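Long-range contacts in single-stranded DNA-binding protein (Thermus aquaticus, PDB 2FXQ), which binds single-stranded DNA and probably recruits partner proteins to it during DNA replication, recombination and repair: residues Gly135-Pro141 with Leu189-Leu195; Trp185-Leu189 with Arg223-Pro227. All coordinates share one frame. Numbering follows the deposited sequence.

Contact 1: residues Gly135-Pro141 with Leu189-Leu195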
# COMPACT_ATOMS: atom_id res chain seq x y z
N GLY A 135 11.62 5.25 10.12
CA GLY A 135 12.59 5.03 11.21
C GLY A 135 13.70 6.08 11.15
O GLY A 135 13.45 7.19 10.68
N ASN A 136 14.88 5.75 11.64
CA ASN A 136 16.01 6.74 11.68
C ASN A 136 17.22 6.06 11.17
O ASN A 136 17.43 4.87 11.47
CB ASN A 136 16.27 7.23 13.09
CG ASN A 136 15.09 8.10 13.61
OD1 ASN A 136 14.11 7.57 14.13
ND2 ASN A 136 15.17 9.39 13.38
N LEU A 137 18.02 6.78 10.38
CA LEU A 137 19.24 6.16 9.82
C LEU A 137 20.23 5.75 10.94
O LEU A 137 20.46 6.50 11.88
CB LEU A 137 19.90 7.12 8.83
CG LEU A 137 19.24 7.36 7.46
CD1 LEU A 137 20.29 8.11 6.67
CD2 LEU A 137 18.93 6.03 6.76
N THR A 138 20.82 4.55 10.84
CA THR A 138 21.80 4.10 11.85
C THR A 138 23.22 4.52 11.52
O THR A 138 24.09 4.39 12.36
CB THR A 138 21.74 2.57 12.03
OG1 THR A 138 21.92 1.95 10.76
CG2 THR A 138 20.35 2.12 12.43
N ARG A 139 23.47 5.02 10.31
CA ARG A 139 24.81 5.45 9.91
C ARG A 139 24.65 6.36 8.74
O ARG A 139 23.59 6.39 8.13
CB ARG A 139 25.69 4.26 9.52
CG ARG A 139 25.10 3.44 8.43
CD ARG A 139 25.76 2.08 8.31
NE ARG A 139 25.13 1.46 7.16
CZ ARG A 139 24.28 0.44 7.21
NH1 ARG A 139 23.99 -0.16 8.36
NH2 ARG A 139 23.76 -0.00 6.09
N ASP A 140 25.69 7.10 8.42
CA ASP A 140 25.66 7.90 7.18
C ASP A 140 25.44 7.01 5.94
O ASP A 140 25.93 5.90 5.87
CB ASP A 140 26.95 8.68 7.00
CG ASP A 140 27.05 9.82 7.98
OD1 ASP A 140 28.10 10.51 8.00
OD2 ASP A 140 26.12 10.09 8.77
N PRO A 141 24.70 7.51 4.97
CA PRO A 141 24.52 6.74 3.72
C PRO A 141 25.87 6.73 3.01
O PRO A 141 26.61 7.69 3.09
CB PRO A 141 23.52 7.58 2.94
CG PRO A 141 23.78 8.95 3.42
CD PRO A 141 24.03 8.81 4.94
N LEU A 189 21.36 12.72 3.47
CA LEU A 189 20.93 12.36 4.82
C LEU A 189 22.16 11.98 5.67
O LEU A 189 23.22 11.77 5.10
CB LEU A 189 19.99 11.16 4.70
CG LEU A 189 18.67 11.26 3.86
CD1 LEU A 189 18.15 9.84 3.44
CD2 LEU A 189 17.66 11.92 4.71
N ARG A 190 22.01 11.87 6.99
CA ARG A 190 23.13 11.56 7.89
C ARG A 190 22.59 10.66 8.98
O ARG A 190 21.39 10.62 9.19
CB ARG A 190 23.63 12.88 8.51
CG ARG A 190 24.31 13.87 7.50
CD ARG A 190 25.65 13.35 6.92
NE ARG A 190 26.33 14.28 6.02
CZ ARG A 190 26.13 14.35 4.70
NH1 ARG A 190 25.29 13.51 4.10
NH2 ARG A 190 26.78 15.25 3.96
N LYS A 191 23.47 9.97 9.69
CA LYS A 191 23.08 9.09 10.77
C LYS A 191 22.15 9.85 11.70
O LYS A 191 22.39 11.05 11.98
CB LYS A 191 24.39 8.66 11.54
CG LYS A 191 24.16 7.97 12.88
CD LYS A 191 25.55 7.80 13.61
CE LYS A 191 25.53 6.55 14.43
NZ LYS A 191 26.77 6.51 15.28
N GLY A 192 21.07 9.21 12.13
CA GLY A 192 20.10 9.87 13.00
C GLY A 192 18.87 10.42 12.31
O GLY A 192 17.83 10.52 12.96
N ASP A 193 18.95 10.77 11.02
CA ASP A 193 17.83 11.45 10.34
C ASP A 193 16.64 10.50 10.25
O ASP A 193 16.80 9.29 10.02
CB ASP A 193 18.28 11.90 8.91
CG ASP A 193 19.18 13.12 8.94
OD1 ASP A 193 19.79 13.43 7.87
OD2 ASP A 193 19.30 13.83 9.98
N GLY A 194 15.45 11.04 10.38
CA GLY A 194 14.22 10.30 10.18
C GLY A 194 14.01 10.11 8.67
O GLY A 194 14.43 10.94 7.82
N LEU A 195 13.38 8.99 8.34
CA LEU A 195 13.14 8.64 6.96
C LEU A 195 11.86 7.83 6.86
O LEU A 195 11.69 6.83 7.57
CB LEU A 195 14.32 7.82 6.44
CG LEU A 195 14.32 7.54 4.94
CD1 LEU A 195 14.36 8.87 4.14
CD2 LEU A 195 15.51 6.59 4.57
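Two antiparallel strand ends meet here, and their pairing runs on into the loops beyond: strand 129-137 is leaving the sheet where strand 194-207 enters it. G135 and L195 form a hydrogen-bonded pair, with G135 N to L195 O and L195 N to G135 O both 3.0 Å, and N136 and G194 follow as a non-hydrogen-bonded pair, N136 CA to G194 CA 4.3 Å. A CB on G194 would sit 3.7 Å from N136 ND2, so the missing side chain leaves room for the amide, which donates to G192 O at 2.9 Å. Backbone bonding continues beyond these two pairs through L137 N to D193 O and G192 N to L137 O, both 2.8 Å. The incoming chain makes a type II turn from R190 to D193, closed by D193 N to R190 O at 3.1 Å. At its third position G192 has a positive phi (99°), where a CB would jam against K191 O, so glycine suits it. D193 OD1 accepts from R190 N (2.9 Å), while D140 OD2 accepts from K191 N at 2.8 Å and ties the turn to the outgoing loop. The buried L137 points toward 189-195: its CD1 lies 3.6 Å from L189 CB and its CD2 4.1 Å from L195 CD2, and L155 of strand 151-160 also packs on it. The segments bury 585 Å². In the second SSB domain these are strands one and four of the OB barrel, with helix 180-186 between strands three and four, and their antiparallel pairing is characteristic of that fold.

Contact 2: residues Trp185-Leu189 with Arg223-Pro227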
# COMPACT_ATOMS: atom_id res chain seq x y z
N TRP A 185 19.69 11.81 -3.92
CA TRP A 185 18.99 12.56 -2.86
C TRP A 185 19.28 12.00 -1.47
O TRP A 185 19.55 12.75 -0.53
CB TRP A 185 17.48 12.52 -3.14
CG TRP A 185 16.68 13.20 -2.10
CD1 TRP A 185 16.32 14.54 -2.07
CD2 TRP A 185 16.12 12.60 -0.92
NE1 TRP A 185 15.57 14.78 -0.93
CE2 TRP A 185 15.43 13.61 -0.22
CE3 TRP A 185 16.13 11.29 -0.39
CZ2 TRP A 185 14.78 13.37 1.00
CZ3 TRP A 185 15.54 11.06 0.79
CH2 TRP A 185 14.82 12.10 1.48
N ALA A 186 19.22 10.66 -1.31
CA ALA A 186 19.44 10.02 0.00
C ALA A 186 20.85 10.27 0.53
O ALA A 186 21.10 10.27 1.76
CB ALA A 186 19.14 8.51 -0.09
N SER A 187 21.77 10.53 -0.39
CA SER A 187 23.15 10.82 0.03
C SER A 187 23.27 12.09 0.91
O SER A 187 24.29 12.26 1.58
CB SER A 187 24.09 10.92 -1.19
OG SER A 187 23.98 12.18 -1.83
N GLU A 188 22.24 12.96 0.92
CA GLU A 188 22.29 14.19 1.75
C GLU A 188 21.91 13.91 3.20
O GLU A 188 22.05 14.77 4.04
CB GLU A 188 21.30 15.27 1.25
CG GLU A 188 21.28 15.59 -0.24
CD GLU A 188 19.87 15.96 -0.76
OE1 GLU A 188 18.84 15.69 -0.06
OE2 GLU A 188 19.78 16.53 -1.88
N LEU A 189 21.36 12.72 3.47
CA LEU A 189 20.93 12.36 4.82
C LEU A 189 22.16 11.98 5.67
O LEU A 189 23.22 11.77 5.10
CB LEU A 189 19.99 11.16 4.70
CG LEU A 189 18.67 11.26 3.86
CD1 LEU A 189 18.15 9.84 3.44
CD2 LEU A 189 17.66 11.92 4.71
N ARG A 223 10.03 5.42 -3.06
CA ARG A 223 9.85 6.83 -2.70
C ARG A 223 10.52 6.99 -1.34
O ARG A 223 10.51 6.07 -0.52
CB ARG A 223 8.36 7.12 -2.48
CG ARG A 223 8.12 8.61 -2.22
CD ARG A 223 6.70 9.09 -2.58
NE ARG A 223 6.51 10.49 -2.18
CZ ARG A 223 5.42 11.23 -2.48
NH1 ARG A 223 4.42 10.77 -3.20
NH2 ARG A 223 5.34 12.46 -2.05
N LEU A 224 11.14 8.14 -1.11
CA LEU A 224 11.69 8.46 0.18
C LEU A 224 11.25 9.90 0.56
O LEU A 224 11.23 10.80 -0.27
CB LEU A 224 13.27 8.49 0.12
CG LEU A 224 13.97 7.15 -0.20
CD1 LEU A 224 15.48 7.42 -0.29
CD2 LEU A 224 13.65 6.16 0.89
N GLU A 225 10.88 10.08 1.82
CA GLU A 225 10.46 11.38 2.30
C GLU A 225 11.04 11.52 3.69
O GLU A 225 11.35 10.54 4.34
CB GLU A 225 8.92 11.52 2.37
CG GLU A 225 8.17 11.34 1.04
CD GLU A 225 8.48 12.45 0.02
OE1 GLU A 225 8.21 12.27 -1.20
OE2 GLU A 225 9.03 13.50 0.42
N ARG A 226 11.13 12.76 4.16
CA ARG A 226 11.57 13.04 5.50
C ARG A 226 10.43 13.49 6.43
O ARG A 226 9.80 14.52 6.19
CB ARG A 226 12.55 14.22 5.41
CG ARG A 226 13.75 13.96 4.54
CD ARG A 226 14.74 15.11 4.59
NE ARG A 226 15.45 15.08 5.86
CZ ARG A 226 16.65 15.60 6.03
NH1 ARG A 226 17.25 16.19 4.99
NH2 ARG A 226 17.25 15.52 7.21
N PRO A 227 10.19 12.77 7.50
CA PRO A 227 9.16 13.15 8.46
C PRO A 227 9.63 14.42 9.18
O PRO A 227 10.83 14.63 9.33
CB PRO A 227 9.10 11.97 9.43
CG PRO A 227 10.43 11.30 9.28
CD PRO A 227 10.87 11.50 7.88
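W185 of helix 180-186 packs its indole against strand 213-225, and the contact rests on side chains, with no hydrogen bond crossing it. With chi1 at 178° (t) and chi2 at 89°, the indole reaches toward the strand: CZ3 lies 3.5 Å from L224 CB, L224 O sits over one ring face, and R226 CG approaches the ring edge near its plane, 3.7 Å from CH2. L224, an m,t rotamer, extends toward the helix and brings CD1 to 3.8 Å from A186 CB. A type I turn from A186 to L189, with L189 N bonded to A186 O at 3.0 Å, carries the chain round so that L189 faces the strand as well. R226 starts sideways, but its m,t beginning (chi1 -59°, chi2 -175°) carries it toward W185 and L189; chi3 (75°, p) then orients the guanidinium, with L189 CD2 over one face, 4.0 Å from NE. Its charge makes long, weak ion pairs with D193 and with E108 of the second subunit. E225, its CB directed away from the helix, instead pairs with R223 in a salt bridge (R223 NE to E225 OE1, 2.6 Å). That side borders the second subunit, where I11 packs on R223 and L75 on E225. On the helix side, A186 and L224 both touch L155 of strand 151-160, and L224 also meets L195 and V197 of strand 194-207, so the helix end closes over the core between these strands.

L189 belongs to both contacts, and their centres are about 9 Å apart: the helix exit of contact 2 leads straight into the turn of contact 1. Their segments alternate along the chain, and strands 194-207 and 213-225, one from each contact, are neighbours in the same sheet. Packing joins them at several points, with P141 CG 3.4 Å from A186 O, L195 CD1 3.4 Å from E225 O and G194 C 3.5 Å from P227 CD. The polar link is weaker, a long ion pair of 3.4 Å between D193 OD1 and R226 NH2. No residue of the second subunit touches contact 1, whereas contact 2 borders that subunit.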